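Local coordinates for protein pyrrolidone-carboxylate peptidase (Deinococcus radiodurans R1, PDB 5Z48) that removes an N-terminal pyroglutamyl group from peptides as a cysteine peptidase of the C15 family, working as a homotetramer, at residues H17-P21 and S22-A26; P46-P49 and H50-G53; P173-A176 and A177-L180; L192-S195 and E196-A200; A200-V203 and A204-I208. All coordinates share one frame; numbering follows the deposited sequence.

Contact 1: H17-P21 and S22-A26; sequences HPDNP and SAQAA. With PCA (pyroglutamic acid), chain I.
Asn20 caps the N-terminal end of helix 21-29 and also forms part of the pyroglutamate pocket. Its OD1 accepts from two groups of Ser22. The backbone N of Ser22 gives the capping bond, with N to OD1 of Asn20 at 3.0 Å. The hydroxyl is closer, with Ser22 OG to Asn20 OD1 at 2.7 Å. The two donors approach differently. Ser22 N is tilted only 18° from the plane of the amide carbonyl, while OG comes from well above that plane. The first torsion of Ser22 sets OG between its own backbone N and carbonyl carbon, which places it close to Asn20 OD1. The same hydroxyl is bonded to the backbone N of Phe11, at the end of strand 5-11.

The other branch of the Asn20 amide faces the ligand. Asn20 ND2 donates to OE of the pyroglutamic acid over 3.0 Å in a nearly straight bond, 170° at the hydrogen. ND2 is also bonded to Glu12 O. Both ends of the amide are engaged, which probably fixes its rotation and sets the N-H that meets the lactam oxygen.

A second side-chain bond spans the start of the helix. Gln24 NE2 meets Asp19 OD1 at 2.9 Å. The bond lies in the Gln24 amide plane and reaches OD1 on its syn side, with the two flat groups turned 65° apart. The Gln24 chain bends at chi2 to reach back. Asp19 OD2 is bonded to Asn175. The first helical backbone bonds are Gln24 N to Asn20 O, 3.2 Å, and Ala25 N to Pro21 O, 3.0 Å.

Contact 2: P46-P49 and H50-G53; sequences PVEP and HAAG. With PCA (pyroglutamic acid), chain I.
Glu48 binds two backbone N-H groups of the first helical turn through its carboxylate, one with each oxygen. Glu48 OE1 accepts from His50 N at 2.9 Å. Glu48 OE2 accepts from Ala51 N, also at 2.9 Å. Both donors come from above the carboxylate plane, by 43° at OE1 and 35° at OE2. Glu48 is thus the N-cap of helix 49-63. CG is anti to the backbone N (chi1 -171°), and the bend at chi2 folds the carboxylate back over the helix start.

The backbone bonds follow the usual helical pattern. Ala52 N donates to Glu48 O at 2.9 Å, and Gly53 N donates to Pro49 O at 2.8 Å.

Apolar contacts lie beside the cap. Pro46 CG rests on Ala51 CB at 3.7 Å and, more loosely, on Ala52 CB at 4.3 Å. The His50 ring lies near Glu48, with His50 CD2 at 3.4 Å from Glu48 OE1, and its plane is oblique to the carboxylate.

Ligand packing comes from Val47, the centre of an inverse gamma turn. Its CB is directed away from the helix, and Val47 CG2 lies 3.8 Å from CG of the pyroglutamic acid. Around the pocket, Val47 also packs on Phe14 and Val145.

The negative carboxylate sits at the N-terminal end of the helix, where the helix dipole would probably stabilise its charge.

Contact 3: P173-A176 and A177-L180; sequences PANA and AVAL
This is a local capping contact at the start of the short helix 176-180, just after strand 167-172. Asn175 is the N-cap. Asn175 OD1 accepts from Val178 N at 3.0 Å, with the donor nearly in line with the side-chain C=O and an angle of 164° at the hydrogen. The chi1 of 62° holds CG between the backbone N and the carbonyl carbon, which turns OD1 toward the N-H groups of the first turn. The other end of the amide is held too: ND2 bonds to Gln194 OE1 and to Asp19 OD2.

Two backbone bonds continue the turn. Ala179 N donates to Asn175 O at 3.0 Å, and Leu180 N donates to Ala176 O at 2.8 Å.

Ala174 CB presses on Val178 CG1 at 3.5 Å, which is tight for two carbons. This methyl of Val178 is the branch anti to its backbone N. The other, Val178 CG2, lies 3.4 Å from Asn175 OD1. Val178 also packs on Pro21 of helix 21-29. Ala176 packs on Glu132 and Leu180 on Ile133 of the second subunit, whose Arg129 is bonded to Leu180 O.

An asparagine whose side chain accepts from the residue three places on is a classic helix N-cap.

Contact 4: L192-S195 and E196-A200; sequences LPQS and EITRA
Gln194 NE2 donates to Thr198 OG1 at 3.1 Å, one helical turn further on. The bond is almost straight, 175° at the hydrogen, and lies in the plane of the Gln194 amide. CG of Gln194 is anti to the backbone N (chi1 -179°), and the bend at chi2 brings NE2 back alongside the helix. Gln194 OE1 is bonded to Asn175, and NE2 has a second acceptor in Pro21 O. Thr198 OG1 has a further partner in Glu28.

On another side of the helix, Arg199 NH2 forms a salt bridge with Glu196 OE1 at 2.9 Å. OE1 is met on its syn side. Glu196 OE2 bonds to Tyr191 OH of the second subunit, and Arg199 NH1 to Ala131 O, so the pair joins the helix to its surroundings at a subunit boundary.

These bonds decorate the first turns of helix 194-211, with Pro193 at the N-cap position. Pro193 O accepts from Ile197 N at 3.3 Å, and more weakly from Glu196 N. Thr198 N reaches Gln194 O at 2.8 Å, and Arg199 N reaches Ser195 O at 3.1 Å.

Apolar packing joins Leu192 to the first turn. Leu192 CB touches Ile197 CG1 at 3.8 Å, and Leu192 CD1 lies against Glu196 CG at 4.0 Å. Ile197 also packs on Pro21 of helix 21-29, while Leu192 touches Tyr191 of the second subunit.

Contact 5: A200-V203 and A204-I208; sequences AVRV and AAEAI
Arg202 and Glu206 form a salt bridge four residues apart on helix 194-211. Arg202 NE donates to Glu206 OE2 at 2.8 Å, with 167° at the hydrogen. The oxygen sits at the guanidinium edge, close to its plane. Relative to the carboxylate, the donor lies above the plane, and the two flat groups are nearly perpendicular, 80° apart. Arg202 is extended from CG to NE and passes Glu206 with its aliphatic part: Arg202 CG lies 3.5 Å from the same Glu206 OE2. Glu206 has CG anti to its carbonyl carbon (chi1 -63°), which brings Glu206 CG to 3.1 Å from Arg202 O.

The i to i+4 spacing is a familiar one for charged pairs on alpha helices. It follows the backbone bonds here: Ala204 N to Ala200 O, Ala205 N to Val201 O, Glu206 N to Arg202 O and Ala207 N to Val203 O, the last at 3.0 Å.

Packing joins the helix to its neighbours. Val201 meets Ala25 and Leu29 of helix 21-29 and Leu8 of strand 5-11. Val203 lies on Trp128 and Ala204 on Ile124, both of helix 121-130. Ile208 packs on Leu6 and Leu69 of the central sheet.

Overall arrangement
The five contacts follow one another along the chain without nesting or crossing. Contact 1 closes the loop from strand 5-11 into helix 21-29. Contact 2 does the same between strand 38-45 and helix 49-63, and contact 3 between strand 167-172 and helix 176-180. Contact 4 starts helix 194-211, and contact 5 continues it, sharing Ala200. Contacts 1 and 2 both touch the pyroglutamic acid, with centres about 16 Å apart. Contacts 1, 3 and 4 meet through Asp19, Asn175, Gln194 and Pro21, tying three helix starts together. Contacts 3 and 4 also reach the second subunit. Contact 2 lies across the chain's centre from contacts 4 and 5.

Contact 1: H17-P21 and S22-A26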
loop_
_atom_site.group_PDB
_atom_site.type_symbol
_atom_site.label_atom_id
_atom_site.label_comp_id
_atom_site.label_asym_id
_atom_site.label_seq_id
_atom_site.Cartn_x
_atom_site.Cartn_y
_atom_site.Cartn_z
ATOM N N HIS B 17 4.982 -16.298 11.741
ATOM C CA HIS B 17 3.726 -16.890 11.277
ATOM C C HIS B 17 3.482 -18.227 11.976
ATOM O O HIS B 17 4.368 -19.103 11.963
ATOM C CB HIS B 17 3.759 -17.088 9.748
ATOM C CG HIS B 17 4.172 -15.854 8.992
ATOM N ND1 HIS B 17 3.497 -14.654 9.095
ATOM C CD2 HIS B 17 5.193 -15.640 8.131
ATOM C CE1 HIS B 17 4.084 -13.753 8.321
ATOM N NE2 HIS B 17 5.110 -14.333 7.716
ATOM N N PRO B 18 2.298 -18.435 12.559
ATOM C CA PRO B 18 2.011 -19.693 13.278
ATOM C C PRO B 18 1.569 -20.824 12.377
ATOM O O PRO B 18 1.475 -21.972 12.834
ATOM C CB PRO B 18 0.879 -19.300 14.233
ATOM C CG PRO B 18 0.170 -18.132 13.528
ATOM C CD PRO B 18 1.270 -17.393 12.781
ATOM N N ASP B 19 1.274 -20.517 11.124
ATOM C CA ASP B 19 0.728 -21.454 10.166
ATOM C C ASP B 19 1.309 -21.087 8.810
ATOM O O ASP B 19 1.801 -19.968 8.610
ATOM C CB ASP B 19 -0.815 -21.381 10.156
ATOM C CG ASP B 19 -1.444 -22.530 9.396
ATOM O OD1 ASP B 19 -0.861 -23.640 9.405
ATOM O OD2 ASP B 19 -2.513 -22.342 8.787
ATOM N N ASN B 20 1.293 -22.033 7.878
ATOM C CA ASN B 20 1.694 -21.730 6.499
ATOM C C ASN B 20 0.599 -22.269 5.589
ATOM O O ASN B 20 0.400 -23.505 5.538
ATOM C CB ASN B 20 3.064 -22.326 6.154
ATOM C CG ASN B 20 3.610 -21.761 4.876
ATOM O OD1 ASN B 20 2.876 -21.613 3.905
ATOM N ND2 ASN B 20 4.910 -21.474 4.851
ATOM N N PRO B 21 -0.157 -21.402 4.901
ATOM C CA PRO B 21 -1.250 -21.889 4.037
ATOM C C PRO B 21 -0.762 -22.793 2.917
ATOM O O PRO B 21 -1.562 -23.578 2.408
ATOM C CB PRO B 21 -1.902 -20.614 3.489
ATOM C CG PRO B 21 -0.990 -19.462 3.893
ATOM C CD PRO B 21 -0.107 -19.921 4.999
ATOM N N SER B 22 0.498 -22.691 2.499
ATOM C CA SER B 22 0.989 -23.612 1.465
ATOM C C SER B 22 1.124 -25.017 2.022
ATOM O O SER B 22 0.816 -26.000 1.335
ATOM C CB SER B 22 2.321 -23.083 0.868
ATOM O OG SER B 22 3.424 -23.176 1.769
ATOM N N ALA B 23 1.531 -25.152 3.289
ATOM C CA ALA B 23 1.528 -26.471 3.911
ATOM C C ALA B 23 0.125 -27.046 3.989
ATOM O O ALA B 23 -0.076 -28.252 3.749
ATOM C CB ALA B 23 2.127 -26.397 5.309
ATOM N N GLN B 24 -0.842 -26.229 4.404
ATOM C CA GLN B 24 -2.209 -26.740 4.531
ATOM C C GLN B 24 -2.747 -27.216 3.194
ATOM O O GLN B 24 -3.442 -28.232 3.127
ATOM C CB GLN B 24 -3.115 -25.644 5.096
ATOM C CG GLN B 24 -2.717 -25.157 6.464
ATOM C CD GLN B 24 -3.139 -26.096 7.533
ATOM O OE1 GLN B 24 -3.866 -27.078 7.268
ATOM N NE2 GLN B 24 -2.677 -25.846 8.767
ATOM N N ALA B 25 -2.507 -26.447 2.131
ATOM C CA ALA B 25 -3.021 -26.844 0.824
ATOM C C ALA B 25 -2.350 -28.122 0.334
ATOM O O ALA B 25 -3.031 -28.994 -0.225
ATOM C CB ALA B 25 -2.813 -25.705 -0.167
ATOM N N ALA B 26 -1.022 -28.223 0.485
ATOM C CA ALA B 26 -0.354 -29.453 0.053
ATOM C C ALA B 26 -0.901 -30.646 0.816
ATOM O O ALA B 26 -1.148 -31.723 0.237
ATOM C CB ALA B 26 1.169 -29.342 0.243
HETATM N N PCA I . 7.393 -18.126 2.008
HETATM C CA PCA I . 8.797 -17.740 2.099
HETATM C CB PCA I . 9.589 -18.972 2.565
HETATM C CG PCA I . 8.585 -20.074 2.907
HETATM C CD PCA I . 7.270 -19.483 2.470
HETATM O OE PCA I . 6.214 -20.124 2.532
HETATM C C PCA I . 9.267 -17.138 0.760
HETATM O O PCA I . 10.424 -17.251 0.342
HETATM O OXT PCA I . 8.447 -16.532 0.014
#

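Contact 2: P46-P49 and H50-G53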
loop_
_atom_site.group_PDB
_atom_site.type_symbol
_atom_site.label_atom_id
_atom_site.label_comp_id
_atom_site.label_asym_id
_atom_site.label_seq_id
_atom_site.Cartn_x
_atom_site.Cartn_y
_atom_site.Cartn_z
ATOM N N PRO B 46 11.263 -27.777 4.543
ATOM C CA PRO B 46 11.660 -26.842 5.596
ATOM C C PRO B 46 12.027 -25.486 5.001
ATOM O O PRO B 46 12.437 -25.375 3.842
ATOM C CB PRO B 46 12.890 -27.511 6.211
ATOM C CG PRO B 46 13.513 -28.226 4.990
ATOM C CD PRO B 46 12.323 -28.730 4.194
ATOM N N VAL B 47 11.894 -24.435 5.825
ATOM C CA VAL B 47 12.268 -23.076 5.386
ATOM C C VAL B 47 13.737 -22.868 5.720
ATOM O O VAL B 47 14.096 -22.127 6.645
ATOM C CB VAL B 47 11.369 -22.004 6.018
ATOM C CG1 VAL B 47 11.658 -20.652 5.392
ATOM C CG2 VAL B 47 9.927 -22.313 5.707
ATOM N N GLU B 48 14.597 -23.548 4.980
ATOM C CA GLU B 48 16.035 -23.489 5.174
ATOM C C GLU B 48 16.594 -24.058 3.881
ATOM O O GLU B 48 16.219 -25.196 3.524
ATOM C CB GLU B 48 16.468 -24.320 6.394
ATOM C CG GLU B 48 17.948 -24.132 6.795
ATOM C CD GLU B 48 18.863 -24.902 5.860
ATOM O OE1 GLU B 48 19.671 -24.255 5.162
ATOM O OE2 GLU B 48 18.736 -26.159 5.809
ATOM N N PRO B 49 17.432 -23.316 3.141
ATOM C CA PRO B 49 17.716 -23.714 1.744
ATOM C C PRO B 49 18.486 -25.006 1.582
ATOM O O PRO B 49 18.174 -25.760 0.652
ATOM C CB PRO B 49 18.520 -22.534 1.176
ATOM C CG PRO B 49 19.087 -21.847 2.427
ATOM C CD PRO B 49 18.019 -21.997 3.466
ATOM N N HIS B 50 19.463 -25.295 2.439
ATOM C CA HIS B 50 20.239 -26.518 2.242
ATOM C C HIS B 50 19.350 -27.740 2.391
ATOM O O HIS B 50 19.343 -28.629 1.526
ATOM C CB HIS B 50 21.406 -26.559 3.210
ATOM C CG HIS B 50 22.358 -25.429 2.997
ATOM N ND1 HIS B 50 22.890 -25.144 1.757
ATOM C CD2 HIS B 50 22.818 -24.470 3.836
ATOM C CE1 HIS B 50 23.675 -24.086 1.851
ATOM N NE2 HIS B 50 23.653 -23.659 3.101
ATOM N N ALA B 51 18.547 -27.776 3.452
ATOM C CA ALA B 51 17.697 -28.946 3.659
ATOM C C ALA B 51 16.555 -28.987 2.648
ATOM O O ALA B 51 16.147 -30.070 2.202
ATOM C CB ALA B 51 17.157 -28.968 5.089
ATOM N N ALA B 52 16.011 -27.815 2.284
ATOM C CA ALA B 52 14.936 -27.796 1.298
ATOM C C ALA B 52 15.439 -28.282 -0.061
ATOM O O ALA B 52 14.753 -29.066 -0.732
ATOM C CB ALA B 52 14.325 -26.397 1.194
ATOM N N GLY B 53 16.644 -27.860 -0.467
ATOM C CA GLY B 53 17.198 -28.346 -1.716
ATOM C C GLY B 53 17.441 -29.845 -1.711
ATOM O O GLY B 53 17.155 -30.526 -2.709
HETATM N N PCA I . 7.393 -18.126 2.008
HETATM C CA PCA I . 8.797 -17.740 2.099
HETATM C CB PCA I . 9.589 -18.972 2.565
HETATM C CG PCA I . 8.585 -20.074 2.907
HETATM C CD PCA I . 7.270 -19.483 2.470
HETATM O OE PCA I . 6.214 -20.124 2.532
HETATM C C PCA I . 9.267 -17.138 0.760
HETATM O O PCA I . 10.424 -17.251 0.342
HETATM O OXT PCA I . 8.447 -16.532 0.014
#

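Contact 3: P173-A176 and A177-L180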
loop_
_atom_site.group_PDB
_atom_site.type_symbol
_atom_site.label_atom_id
_atom_site.label_comp_id
_atom_site.label_asym_id
_atom_site.label_seq_id
_atom_site.Cartn_x
_atom_site.Cartn_y
_atom_site.Cartn_z
ATOM N N PRO B 173 -1.578 -15.930 -0.654
ATOM C CA PRO B 173 -1.727 -14.976 0.457
ATOM C C PRO B 173 -1.735 -15.642 1.825
ATOM O O PRO B 173 -1.900 -16.858 1.966
ATOM C CB PRO B 173 -3.121 -14.353 0.195
ATOM C CG PRO B 173 -3.279 -14.415 -1.311
ATOM C CD PRO B 173 -2.669 -15.818 -1.655
ATOM N N ALA B 174 -1.683 -14.788 2.858
ATOM C CA ALA B 174 -1.986 -15.220 4.218
ATOM C C ALA B 174 -3.357 -15.888 4.257
ATOM O O ALA B 174 -4.260 -15.488 3.529
ATOM C CB ALA B 174 -2.004 -13.995 5.149
ATOM N N ASN B 175 -3.509 -16.911 5.108
ATOM C CA ASN B 175 -4.843 -17.349 5.478
ATOM C C ASN B 175 -5.269 -16.623 6.756
ATOM O O ASN B 175 -4.575 -15.713 7.234
ATOM C CB ASN B 175 -4.884 -18.871 5.613
ATOM C CG ASN B 175 -3.952 -19.398 6.729
ATOM O OD1 ASN B 175 -3.410 -18.645 7.536
ATOM N ND2 ASN B 175 -3.759 -20.731 6.760
ATOM N N ALA B 176 -6.428 -17.001 7.335
ATOM C CA ALA B 176 -6.894 -16.291 8.525
ATOM C C ALA B 176 -5.903 -16.423 9.674
ATOM O O ALA B 176 -5.665 -15.451 10.408
ATOM C CB ALA B 176 -8.274 -16.804 8.960
ATOM N N ALA B 177 -5.328 -17.627 9.866
ATOM C CA ALA B 177 -4.428 -17.835 10.995
ATOM C C ALA B 177 -3.230 -16.905 10.920
ATOM O O ALA B 177 -2.811 -16.334 11.947
ATOM C CB ALA B 177 -3.987 -19.301 11.052
ATOM N N VAL B 178 -2.674 -16.743 9.713
ATOM C CA VAL B 178 -1.547 -15.838 9.509
ATOM C C VAL B 178 -1.966 -14.403 9.800
ATOM O O VAL B 178 -1.265 -13.664 10.503
ATOM C CB VAL B 178 -0.968 -15.991 8.085
ATOM C CG1 VAL B 178 0.068 -14.907 7.797
ATOM C CG2 VAL B 178 -0.295 -17.358 7.933
ATOM N N ALA B 179 -3.135 -13.991 9.289
ATOM C CA ALA B 179 -3.559 -12.601 9.481
ATOM C C ALA B 179 -3.882 -12.303 10.949
ATOM O O ALA B 179 -3.650 -11.183 11.430
ATOM C CB ALA B 179 -4.779 -12.300 8.580
ATOM N N LEU B 180 -4.445 -13.284 11.686
ATOM C CA LEU B 180 -4.831 -13.082 13.089
ATOM C C LEU B 180 -3.632 -12.891 14.029
ATOM O O LEU B 180 -3.788 -12.303 15.112
ATOM C CB LEU B 180 -5.662 -14.265 13.588
ATOM C CG LEU B 180 -7.066 -14.287 12.971
ATOM C CD1 LEU B 180 -7.701 -15.684 13.178
ATOM C CD2 LEU B 180 -7.972 -13.212 13.596
#

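Contact 4: L192-S195 and E196-A200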
loop_
_atom_site.group_PDB
_atom_site.type_symbol
_atom_site.label_atom_id
_atom_site.label_comp_id
_atom_site.label_asym_id
_atom_site.label_seq_id
_atom_site.Cartn_x
_atom_site.Cartn_y
_atom_site.Cartn_z
ATOM N N LEU B 192 -6.925 -14.725 2.695
ATOM C CA LEU B 192 -8.001 -15.514 2.094
ATOM C C LEU B 192 -8.294 -16.672 3.028
ATOM O O LEU B 192 -7.368 -17.196 3.648
ATOM C CB LEU B 192 -7.619 -16.089 0.717
ATOM C CG LEU B 192 -7.404 -14.998 -0.294
ATOM C CD1 LEU B 192 -6.838 -15.655 -1.542
ATOM C CD2 LEU B 192 -8.703 -14.276 -0.584
ATOM N N PRO B 193 -9.549 -17.095 3.164
ATOM C CA PRO B 193 -9.794 -18.329 3.917
ATOM C C PRO B 193 -8.994 -19.463 3.306
ATOM O O PRO B 193 -8.798 -19.520 2.084
ATOM C CB PRO B 193 -11.299 -18.576 3.747
ATOM C CG PRO B 193 -11.863 -17.147 3.455
ATOM C CD PRO B 193 -10.791 -16.560 2.581
ATOM N N GLN B 194 -8.573 -20.406 4.159
ATOM C CA GLN B 194 -7.764 -21.507 3.649
ATOM C C GLN B 194 -8.472 -22.258 2.516
ATOM O O GLN B 194 -7.820 -22.717 1.572
ATOM C CB GLN B 194 -7.384 -22.472 4.785
ATOM C CG GLN B 194 -6.520 -23.627 4.281
ATOM C CD GLN B 194 -5.162 -23.128 3.803
ATOM O OE1 GLN B 194 -4.506 -22.363 4.502
ATOM N NE2 GLN B 194 -4.741 -23.568 2.606
ATOM N N SER B 195 -9.807 -22.403 2.593
ATOM C CA SER B 195 -10.490 -23.166 1.544
ATOM C C SER B 195 -10.373 -22.499 0.178
ATOM O O SER B 195 -10.317 -23.193 -0.837
ATOM C CB SER B 195 -11.959 -23.371 1.886
ATOM O OG SER B 195 -12.660 -22.157 2.157
ATOM N N GLU B 196 -10.322 -21.171 0.134
ATOM C CA GLU B 196 -10.087 -20.474 -1.137
ATOM C C GLU B 196 -8.673 -20.711 -1.655
ATOM O O GLU B 196 -8.472 -20.924 -2.853
ATOM C CB GLU B 196 -10.377 -18.986 -0.922
ATOM C CG GLU B 196 -10.010 -18.072 -2.139
ATOM C CD GLU B 196 -11.022 -18.102 -3.269
ATOM O OE1 GLU B 196 -11.947 -18.970 -3.260
ATOM O OE2 GLU B 196 -10.982 -17.194 -4.157
ATOM N N ILE B 197 -7.677 -20.656 -0.763
ATOM C CA ILE B 197 -6.280 -20.911 -1.144
ATOM C C ILE B 197 -6.128 -22.324 -1.678
ATOM O O ILE B 197 -5.541 -22.542 -2.751
ATOM C CB ILE B 197 -5.353 -20.651 0.055
ATOM C CG1 ILE B 197 -5.384 -19.165 0.425
ATOM C CG2 ILE B 197 -3.918 -21.088 -0.263
ATOM C CD1 ILE B 197 -4.692 -18.840 1.783
ATOM N N THR B 198 -6.616 -23.314 -0.924
ATOM C CA THR B 198 -6.510 -24.699 -1.391
ATOM C C THR B 198 -7.181 -24.879 -2.751
ATOM O O THR B 198 -6.645 -25.585 -3.622
ATOM C CB THR B 198 -7.124 -25.644 -0.343
ATOM O OG1 THR B 198 -6.354 -25.550 0.857
ATOM C CG2 THR B 198 -7.132 -27.114 -0.797
ATOM N N ARG B 199 -8.367 -24.315 -2.929
ATOM C CA ARG B 199 -9.048 -24.405 -4.215
ATOM C C ARG B 199 -8.210 -23.780 -5.325
ATOM O O ARG B 199 -8.154 -24.319 -6.440
ATOM C CB ARG B 199 -10.414 -23.731 -4.133
ATOM C CG ARG B 199 -11.267 -24.026 -5.374
ATOM C CD ARG B 199 -12.690 -23.547 -5.177
ATOM N NE ARG B 199 -12.788 -22.092 -4.964
ATOM C CZ ARG B 199 -13.090 -21.210 -5.931
ATOM N NH1 ARG B 199 -13.344 -21.611 -7.182
ATOM N NH2 ARG B 199 -13.194 -19.910 -5.652
ATOM N N ALA B 200 -7.530 -22.653 -5.048
ATOM C CA ALA B 200 -6.677 -22.037 -6.069
ATOM C C ALA B 200 -5.539 -22.961 -6.463
ATOM O O ALA B 200 -5.183 -23.064 -7.644
ATOM C CB ALA B 200 -6.129 -20.685 -5.559
#

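Contact 5: A200-V203 and A204-I208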
loop_
_atom_site.group_PDB
_atom_site.type_symbol
_atom_site.label_atom_id
_atom_site.label_comp_id
_atom_site.label_asym_id
_atom_site.label_seq_id
_atom_site.Cartn_x
_atom_site.Cartn_y
_atom_site.Cartn_z
ATOM N N ALA B 200 -7.530 -22.653 -5.048
ATOM C CA ALA B 200 -6.677 -22.037 -6.069
ATOM C C ALA B 200 -5.539 -22.961 -6.463
ATOM O O ALA B 200 -5.183 -23.064 -7.644
ATOM C CB ALA B 200 -6.129 -20.685 -5.559
ATOM N N VAL B 201 -4.931 -23.624 -5.482
ATOM C CA VAL B 201 -3.843 -24.558 -5.791
ATOM C C VAL B 201 -4.378 -25.730 -6.610
ATOM O O VAL B 201 -3.739 -26.166 -7.584
ATOM C CB VAL B 201 -3.161 -25.014 -4.483
ATOM C CG1 VAL B 201 -2.067 -26.048 -4.746
ATOM C CG2 VAL B 201 -2.561 -23.787 -3.792
ATOM N N ARG B 202 -5.548 -26.239 -6.239
ATOM C CA ARG B 202 -6.184 -27.355 -6.949
ATOM C C ARG B 202 -6.471 -26.983 -8.402
ATOM O O ARG B 202 -6.169 -27.748 -9.327
ATOM C CB ARG B 202 -7.485 -27.744 -6.250
ATOM C CG ARG B 202 -8.162 -28.936 -6.957
ATOM C CD ARG B 202 -9.485 -29.332 -6.353
ATOM N NE ARG B 202 -10.094 -30.441 -7.100
ATOM C CZ ARG B 202 -10.874 -31.376 -6.558
ATOM N NH1 ARG B 202 -11.126 -31.350 -5.252
ATOM N NH2 ARG B 202 -11.395 -32.352 -7.313
ATOM N N VAL B 203 -7.046 -25.799 -8.624
ATOM C CA VAL B 203 -7.365 -25.354 -9.981
ATOM C C VAL B 203 -6.092 -25.212 -10.821
ATOM O O VAL B 203 -6.071 -25.596 -12.006
ATOM C CB VAL B 203 -8.201 -24.052 -9.918
ATOM C CG1 VAL B 203 -8.407 -23.400 -11.302
ATOM C CG2 VAL B 203 -9.559 -24.383 -9.344
ATOM N N ALA B 204 -5.015 -24.696 -10.222
ATOM C CA ALA B 204 -3.741 -24.619 -10.936
ATOM C C ALA B 204 -3.240 -26.000 -11.290
ATOM O O ALA B 204 -2.784 -26.216 -12.419
ATOM C CB ALA B 204 -2.699 -23.846 -10.113
ATOM N N ALA B 205 -3.302 -26.944 -10.326
ATOM C CA ALA B 205 -2.852 -28.320 -10.585
ATOM C C ALA B 205 -3.631 -28.942 -11.740
ATOM O O ALA B 205 -3.046 -29.584 -12.634
ATOM C CB ALA B 205 -3.022 -29.162 -9.329
ATOM N N GLU B 206 -4.948 -28.726 -11.761
ATOM C CA GLU B 206 -5.790 -29.296 -12.808
ATOM C C GLU B 206 -5.445 -28.701 -14.169
ATOM O O GLU B 206 -5.428 -29.419 -15.184
ATOM C CB GLU B 206 -7.276 -29.059 -12.455
ATOM C CG GLU B 206 -7.720 -29.767 -11.165
ATOM C CD GLU B 206 -9.126 -29.405 -10.657
ATOM O OE1 GLU B 206 -9.659 -28.346 -11.056
ATOM O OE2 GLU B 206 -9.684 -30.193 -9.850
ATOM N N ALA B 207 -5.154 -27.402 -14.205
ATOM C CA ALA B 207 -4.818 -26.778 -15.488
ATOM C C ALA B 207 -3.462 -27.276 -16.002
ATOM O O ALA B 207 -3.295 -27.499 -17.209
ATOM C CB ALA B 207 -4.812 -25.249 -15.384
ATOM N N ILE B 208 -2.497 -27.452 -15.096
ATOM C CA ILE B 208 -1.174 -27.916 -15.504
ATOM C C ILE B 208 -1.275 -29.302 -16.129
ATOM O O ILE B 208 -0.721 -29.573 -17.202
ATOM C CB ILE B 208 -0.218 -27.928 -14.295
ATOM C CG1 ILE B 208 0.118 -26.491 -13.847
ATOM C CG2 ILE B 208 1.045 -28.703 -14.662
ATOM C CD1 ILE B 208 0.613 -26.405 -12.377
#